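Local coordinates for transcriptional regulator (Methanobacterium thermoautotrophicum, PDB 3BPV), which probably binds DNA through a winged-helix motif and represses transcription, as a member of the MarR family of regulators, at residues 20-23 with 24-27. Sequence-based numbering, arbitrary orientation.
Sequences RELG and HLNL
H24 lays its imidazole against the end of helix 3-21: the ring edge faces the carbonyl of E21, with CE1 3.0 Å from E21 O and that oxygen near the ring plane. A chi1 of 59° sets CG between the backbone N and the carbonyl carbon, turning the ring back toward the helix. There ND1 hydrogen-bonds a water 2.9 Å away, and the same water donates to R20 O at 2.7 Å, so a terminal carbonyl of the helix gains a bridged partner. L25 CG lies over one ring face, offset toward its rim. L25 N bonds L22 O at 2.9 Å (N-H...O angle 151°), a 3-10 bond. A Schellman motif then ends the 3-10 segment: N26 N bonds G23 O at 2.8 Å (5→2), L27 N bonds L22 O weakly (6→1), and N26 is left-handed (phi 59°). The motif's characteristic apolar pair is L22 CB on L27 CB at 4.0 Å; L22 also packs on I100 and V103 of helix 97-111, and L27 on F72 and I96. The chemistry implies main-chain bonds turning the chain from helix 3-21 toward helix 29-40, with buried L22 and L27 on the apolar side and a water-linked histidine on the exposed side.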
# COMPACT_ATOMS: atom_id res chain seq x y z
N ARG A 20 12.13 -10.34 -0.56
CA ARG A 20 13.23 -11.24 -0.20
C ARG A 20 12.98 -12.67 -0.64
O ARG A 20 13.84 -13.31 -1.24
CB ARG A 20 13.46 -11.20 1.31
CG ARG A 20 13.71 -9.81 1.87
CD ARG A 20 15.01 -9.20 1.35
NE ARG A 20 16.19 -9.82 1.95
CZ ARG A 20 17.43 -9.39 1.77
NH1 ARG A 20 17.66 -8.33 1.00
NH2 ARG A 20 18.44 -10.00 2.36
N GLU A 21 11.78 -13.17 -0.36
CA GLU A 21 11.42 -14.55 -0.69
C GLU A 21 11.18 -14.78 -2.18
O GLU A 21 11.44 -15.87 -2.68
CB GLU A 21 10.19 -14.97 0.11
CG GLU A 21 10.38 -14.90 1.62
CD GLU A 21 11.13 -16.10 2.17
OE1 GLU A 21 12.19 -16.47 1.62
OE2 GLU A 21 10.67 -16.66 3.19
N LEU A 22 10.68 -13.77 -2.88
CA LEU A 22 10.41 -13.93 -4.30
C LEU A 22 11.30 -13.07 -5.18
O LEU A 22 11.06 -12.93 -6.37
CB LEU A 22 8.94 -13.60 -4.59
CG LEU A 22 7.91 -14.47 -3.87
CD1 LEU A 22 6.51 -13.91 -4.09
CD2 LEU A 22 8.00 -15.91 -4.37
N GLY A 23 12.35 -12.51 -4.58
CA GLY A 23 13.29 -11.68 -5.32
C GLY A 23 13.96 -12.42 -6.46
O GLY A 23 14.32 -11.80 -7.47
N HIS A 24 14.14 -13.73 -6.33
CA HIS A 24 14.77 -14.49 -7.40
C HIS A 24 13.90 -14.49 -8.66
O HIS A 24 14.38 -14.78 -9.76
CB HIS A 24 15.07 -15.93 -6.96
CG HIS A 24 13.86 -16.71 -6.52
ND1 HIS A 24 13.15 -16.40 -5.38
CD2 HIS A 24 13.26 -17.79 -7.07
CE1 HIS A 24 12.16 -17.26 -5.24
NE2 HIS A 24 12.20 -18.11 -6.25
N LEU A 25 12.63 -14.13 -8.50
CA LEU A 25 11.70 -14.07 -9.62
C LEU A 25 11.46 -12.62 -10.00
O LEU A 25 10.60 -12.30 -10.82
CB LEU A 25 10.36 -14.72 -9.24
CG LEU A 25 10.40 -16.20 -8.87
CD1 LEU A 25 9.02 -16.64 -8.43
CD2 LEU A 25 10.88 -17.02 -10.06
N ASN A 26 12.25 -11.73 -9.40
CA ASN A 26 12.15 -10.30 -9.63
C ASN A 26 10.76 -9.78 -9.30
O ASN A 26 10.27 -8.83 -9.91
CB ASN A 26 12.49 -9.95 -11.09
CG ASN A 26 13.98 -10.07 -11.38
OD1 ASN A 26 14.81 -9.85 -10.50
ND2 ASN A 26 14.31 -10.40 -12.62
N LEU A 27 10.14 -10.40 -8.31
CA LEU A 27 8.80 -10.00 -7.91
C LEU A 27 8.80 -9.08 -6.71
O LEU A 27 9.68 -9.16 -5.84
CB LEU A 27 7.94 -11.24 -7.61
CG LEU A 27 7.44 -12.05 -8.80
CD1 LEU A 27 6.83 -13.36 -8.31
CD2 LEU A 27 6.41 -11.24 -9.59
O HOH W 1 14.49 -14.75 -3.46